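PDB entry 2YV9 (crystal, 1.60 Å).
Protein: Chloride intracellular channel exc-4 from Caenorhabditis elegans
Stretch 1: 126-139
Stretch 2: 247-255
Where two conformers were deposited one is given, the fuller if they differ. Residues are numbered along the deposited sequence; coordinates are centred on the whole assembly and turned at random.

Stretch 1 (126-139) LYRNFKLFLRAKVE
Stretch 2, residues 247-255: HYKEQMNLF

The one direct hydrogen bond in this largely apolar contact is a very short one between two tyrosine hydroxyls: Tyr127 OH and Tyr248 OH lie 2.6 Å apart, each near the plane of the other's ring, and either could be the donor. A water extends the link, 3.0 Å from Tyr127 OH and 3.2 Å from His247 NE2, so that Tyr127 is tied to two successive residues of the second stretch.

Residues 126-139 are helical throughout, with phi/psi near -60/-45 and an unbroken series of i to i+4 backbone hydrogen bonds, from Phe130 N to Leu126 O (3.0 Å) through Glu139 N to Arg135 O (3.0 Å). The second stretch is helical over 247-251. Met252 (phi/psi -79/9) leaves helical geometry although its N still bonds Tyr248 O at 2.8 Å; Asn253 then adopts 35/66, and Leu254 (-117/151) and Phe255 (-85/131) are extended. Leu254 N closes the turn on Lys249 O at 2.9 Å, while Lys249 NZ reaches Phe255 O at 2.5 Å. The helix axes approach to 12.2 Å with N-to-C directions 59° apart (signed crossing angle -59°). Much of the contact is made by Met252 and Leu254, just beyond the end of the second helix; in all it buries 387 Å². In register, the nearest CA atoms across the stretches are those of Arg135 and Met252, 7.3 Å apart.

Contacts follow one side of the first helix at i, i+3 or i+4 spacing. Tyr127 (chi1 -161°, chi2 64°) starts sideways, but its end comes nearer to Tyr248. Phe130 (chi1 170°, chi2 67°) directs its ring edge toward the face of Tyr248 (chi1 -71°, chi2 -85°) in an offset edge-to-face pair, with centroids 6.0 Å apart and planes at 85°; Phe130 CE2 lies 4.1 Å from Tyr248 CE1. One turn on, Leu134 (t, p) bridges two partners, with CD2 3.6 Å from Tyr248 CD1 and CG 3.9 Å from Met252 CG.

Met252 has the greatest area covered by the opposing stretch. Its m, m conformation with chi3 at -29° carries CE to 3.2 Å from Val138 CG1, a tight approach for two methyls; two conformers were deposited for this residue. Val138 (chi1 162°) also packs CG1 at 3.3 Å from CD2 of Leu254 (m, t). Beside them, Arg135 (t, p, t, chi4 -74°) points its CA-to-CB bond sideways and sets CD 3.8 Å from Met252 CE, while its NE forms a salt bridge with Glu139 OE2 at 2.7 Å.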

# COMPACT_ATOMS: atom_id res chain seq x y z
N LEU A 126 -10.64 1.43 -16.99
CA LEU A 126 -10.60 0.08 -17.60
C LEU A 126 -10.75 -0.98 -16.51
O LEU A 126 -11.61 -1.90 -16.59
CB LEU A 126 -9.27 -0.11 -18.32
CG LEU A 126 -9.00 -1.54 -18.78
CD1 LEU A 126 -10.03 -1.99 -19.83
CD2 LEU A 126 -7.48 -1.65 -19.23
N TYR A 127 -9.89 -0.90 -15.49
CA TYR A 127 -9.86 -2.02 -14.51
C TYR A 127 -11.11 -2.04 -13.64
O TYR A 127 -11.59 -3.09 -13.26
CB TYR A 127 -8.60 -2.01 -13.67
CG TYR A 127 -8.31 -3.30 -13.00
CD1 TYR A 127 -8.04 -4.43 -13.72
CD2 TYR A 127 -8.25 -3.35 -11.64
CE1 TYR A 127 -7.78 -5.64 -13.06
CE2 TYR A 127 -7.99 -4.51 -10.96
CZ TYR A 127 -7.75 -5.64 -11.66
OH TYR A 127 -7.51 -6.77 -10.88
N ARG A 128 -11.64 -0.85 -13.36
CA ARG A 128 -12.93 -0.74 -12.63
C ARG A 128 -14.05 -1.46 -13.39
O ARG A 128 -14.85 -2.26 -12.82
CB ARG A 128 -13.24 0.71 -12.47
CG ARG A 128 -14.65 1.10 -12.02
CD ARG A 128 -14.62 2.62 -11.97
NE ARG A 128 -15.72 3.22 -12.67
CZ ARG A 128 -15.69 4.40 -13.27
NH1 ARG A 128 -14.60 5.20 -13.32
NH2 ARG A 128 -16.82 4.82 -13.84
N ASN A 129 -14.15 -1.22 -14.69
CA ASN A 129 -15.21 -1.90 -15.43
C ASN A 129 -14.98 -3.42 -15.57
O ASN A 129 -15.93 -4.21 -15.57
CB ASN A 129 -15.45 -1.26 -16.78
CG ASN A 129 -16.23 0.03 -16.64
OD1 ASN A 129 -15.76 1.09 -17.01
ND2 ASN A 129 -17.43 -0.08 -16.15
N PHE A 130 -13.72 -3.82 -15.70
CA PHE A 130 -13.35 -5.25 -15.71
C PHE A 130 -13.85 -5.90 -14.41
O PHE A 130 -14.48 -6.93 -14.45
CB PHE A 130 -11.84 -5.42 -15.84
CG PHE A 130 -11.36 -6.84 -15.64
CD1 PHE A 130 -11.67 -7.87 -16.52
CD2 PHE A 130 -10.56 -7.12 -14.55
CE1 PHE A 130 -11.16 -9.16 -16.30
CE2 PHE A 130 -10.07 -8.41 -14.33
CZ PHE A 130 -10.37 -9.41 -15.22
N LYS A 131 -13.52 -5.29 -13.27
CA LYS A 131 -13.91 -5.89 -11.96
C LYS A 131 -15.43 -6.01 -11.86
O LYS A 131 -15.98 -7.04 -11.36
CB LYS A 131 -13.35 -5.02 -10.85
CG LYS A 131 -11.81 -5.20 -10.68
CD LYS A 131 -11.32 -4.45 -9.45
CE LYS A 131 -11.34 -2.94 -9.64
NZ LYS A 131 -10.81 -2.22 -8.41
N LEU A 132 -16.15 -4.96 -12.29
CA LEU A 132 -17.63 -5.04 -12.30
C LEU A 132 -18.13 -6.21 -13.14
O LEU A 132 -19.04 -6.96 -12.70
CB LEU A 132 -18.27 -3.75 -12.78
CG LEU A 132 -18.01 -2.59 -11.82
CD1 LEU A 132 -18.38 -1.22 -12.46
CD2 LEU A 132 -18.77 -2.78 -10.51
N PHE A 133 -17.57 -6.40 -14.32
CA PHE A 133 -18.02 -7.45 -15.22
C PHE A 133 -17.66 -8.83 -14.64
O PHE A 133 -18.47 -9.79 -14.64
CB PHE A 133 -17.39 -7.33 -16.60
CG PHE A 133 -17.85 -8.38 -17.57
CD1 PHE A 133 -19.20 -8.64 -17.73
CD2 PHE A 133 -16.94 -9.15 -18.31
CE1 PHE A 133 -19.62 -9.64 -18.61
CE2 PHE A 133 -17.36 -10.13 -19.16
CZ PHE A 133 -18.69 -10.40 -19.31
N LEU A 134 -16.46 -8.92 -14.09
CA LEU A 134 -16.01 -10.18 -13.45
C LEU A 134 -17.01 -10.56 -12.39
O LEU A 134 -17.50 -11.70 -12.35
CB LEU A 134 -14.60 -10.04 -12.93
CG LEU A 134 -14.09 -11.15 -12.03
CD1 LEU A 134 -13.93 -12.46 -12.80
CD2 LEU A 134 -12.79 -10.64 -11.40
N ARG A 135 -17.31 -9.64 -11.49
CA ARG A 135 -18.23 -9.95 -10.41
C ARG A 135 -19.66 -10.24 -10.96
O ARG A 135 -20.32 -11.21 -10.55
CB ARG A 135 -18.27 -8.82 -9.40
CG ARG A 135 -19.36 -8.95 -8.32
CD ARG A 135 -19.01 -10.12 -7.39
NE ARG A 135 -19.86 -10.23 -6.20
CZ ARG A 135 -19.80 -9.42 -5.15
NH1 ARG A 135 -18.99 -8.38 -5.14
NH2 ARG A 135 -20.60 -9.61 -4.11
N ALA A 136 -20.14 -9.42 -11.91
CA ALA A 136 -21.52 -9.61 -12.42
C ALA A 136 -21.65 -10.96 -13.13
O ALA A 136 -22.64 -11.68 -12.93
CB ALA A 136 -21.87 -8.50 -13.38
N LYS A 137 -20.67 -11.33 -13.94
CA LYS A 137 -20.82 -12.56 -14.71
C LYS A 137 -20.68 -13.79 -13.81
O LYS A 137 -21.44 -14.80 -13.94
CB LYS A 137 -19.85 -12.67 -15.88
CG LYS A 137 -20.37 -13.69 -16.89
CD LYS A 137 -19.31 -14.08 -17.87
CE LYS A 137 -19.88 -14.97 -18.93
NZ LYS A 137 -19.91 -16.35 -18.47
N VAL A 138 -19.74 -13.69 -12.88
CA VAL A 138 -19.54 -14.82 -11.90
C VAL A 138 -20.81 -15.09 -11.12
O VAL A 138 -21.20 -16.24 -10.89
CB VAL A 138 -18.34 -14.56 -10.94
CG1 VAL A 138 -18.40 -15.45 -9.69
CG2 VAL A 138 -17.03 -14.77 -11.72
N GLU A 139 -21.46 -14.03 -10.68
CA GLU A 139 -22.71 -14.19 -9.92
C GLU A 139 -23.85 -14.67 -10.83
O GLU A 139 -24.74 -15.46 -10.43
CB GLU A 139 -23.10 -12.89 -9.22
CG GLU A 139 -22.06 -12.36 -8.25
CD GLU A 139 -22.03 -13.06 -6.87
OE1 GLU A 139 -22.78 -14.03 -6.62
OE2 GLU A 139 -21.24 -12.57 -6.01
N HIS A 247 -5.70 -16.41 -8.47
CA HIS A 247 -5.79 -15.19 -7.72
C HIS A 247 -7.22 -14.69 -7.70
O HIS A 247 -7.75 -14.37 -6.63
CB HIS A 247 -4.80 -14.16 -8.32
CG HIS A 247 -4.93 -12.78 -7.78
ND1 HIS A 247 -4.21 -12.33 -6.69
CD2 HIS A 247 -5.66 -11.72 -8.21
CE1 HIS A 247 -4.48 -11.05 -6.49
NE2 HIS A 247 -5.37 -10.66 -7.38
N TYR A 248 -7.84 -14.60 -8.88
CA TYR A 248 -9.20 -14.06 -8.97
C TYR A 248 -10.15 -15.13 -8.43
O TYR A 248 -11.10 -14.78 -7.76
CB TYR A 248 -9.57 -13.65 -10.37
CG TYR A 248 -8.83 -12.40 -10.80
CD1 TYR A 248 -9.31 -11.15 -10.48
CD2 TYR A 248 -7.61 -12.51 -11.43
CE1 TYR A 248 -8.60 -10.02 -10.84
CE2 TYR A 248 -6.90 -11.42 -11.81
CZ TYR A 248 -7.41 -10.15 -11.50
OH TYR A 248 -6.65 -9.04 -11.83
N LYS A 249 -9.86 -16.40 -8.67
CA LYS A 249 -10.76 -17.45 -8.13
C LYS A 249 -10.81 -17.43 -6.61
O LYS A 249 -11.90 -17.51 -6.03
CB LYS A 249 -10.47 -18.83 -8.73
CG LYS A 249 -10.96 -18.91 -10.15
CD LYS A 249 -10.77 -20.24 -10.82
CE LYS A 249 -11.53 -21.33 -10.15
NZ LYS A 249 -11.69 -22.51 -11.05
N GLU A 250 -9.65 -17.29 -5.96
CA GLU A 250 -9.58 -17.34 -4.50
C GLU A 250 -10.31 -16.18 -3.82
O GLU A 250 -10.85 -16.36 -2.71
CB GLU A 250 -8.13 -17.58 -3.97
CG GLU A 250 -7.12 -16.42 -4.05
CD GLU A 250 -5.68 -16.78 -3.59
OE1 GLU A 250 -5.51 -17.82 -2.89
OE2 GLU A 250 -4.69 -16.03 -3.92
N GLN A 251 -10.36 -15.02 -4.48
CA GLN A 251 -11.13 -13.87 -3.96
C GLN A 251 -12.63 -13.84 -4.41
O GLN A 251 -13.47 -13.37 -3.65
CB GLN A 251 -10.47 -12.53 -4.35
CG GLN A 251 -8.96 -12.38 -4.00
CD GLN A 251 -8.64 -12.30 -2.50
OE1 GLN A 251 -9.49 -11.94 -1.67
NE2 GLN A 251 -7.39 -12.60 -2.16
N MET A 252 -12.91 -14.29 -5.64
CA MET A 252 -14.28 -14.44 -6.18
C MET A 252 -14.91 -15.75 -5.61
O MET A 252 -15.99 -16.17 -6.07
CB MET A 252 -14.29 -14.44 -7.76
CG MET A 252 -14.26 -13.04 -8.60
SD MET A 252 -15.74 -12.04 -8.24
CE MET A 252 -16.97 -13.26 -7.83
N ASN A 253 -14.26 -16.41 -4.64
CA ASN A 253 -14.66 -17.73 -4.15
C ASN A 253 -15.24 -18.63 -5.24
O ASN A 253 -16.43 -18.92 -5.25
CB ASN A 253 -15.64 -17.59 -2.98
CG ASN A 253 -14.94 -17.34 -1.67
OD1 ASN A 253 -14.66 -16.20 -1.29
ND2 ASN A 253 -14.64 -18.43 -0.95
N LEU A 254 -14.39 -18.99 -6.20
CA LEU A 254 -14.72 -19.98 -7.25
C LEU A 254 -13.78 -21.17 -7.12
O LEU A 254 -12.62 -21.04 -6.66
CB LEU A 254 -14.59 -19.42 -8.66
CG LEU A 254 -15.19 -18.07 -8.94
CD1 LEU A 254 -14.84 -17.64 -10.37
CD2 LEU A 254 -16.69 -18.12 -8.73
N PHE A 255 -14.28 -22.34 -7.54
CA PHE A 255 -13.62 -23.60 -7.18
C PHE A 255 -12.48 -24.02 -8.10
O PHE A 255 -12.62 -24.08 -9.34
CB PHE A 255 -14.60 -24.76 -7.08
CG PHE A 255 -13.95 -26.02 -6.53
CD1 PHE A 255 -13.60 -26.09 -5.19
CD2 PHE A 255 -13.63 -27.07 -7.35
CE1 PHE A 255 -12.98 -27.22 -4.68
CE2 PHE A 255 -13.01 -28.20 -6.86
CZ PHE A 255 -12.68 -28.27 -5.52
O HOH W 1 -6.42 -7.72 -8.24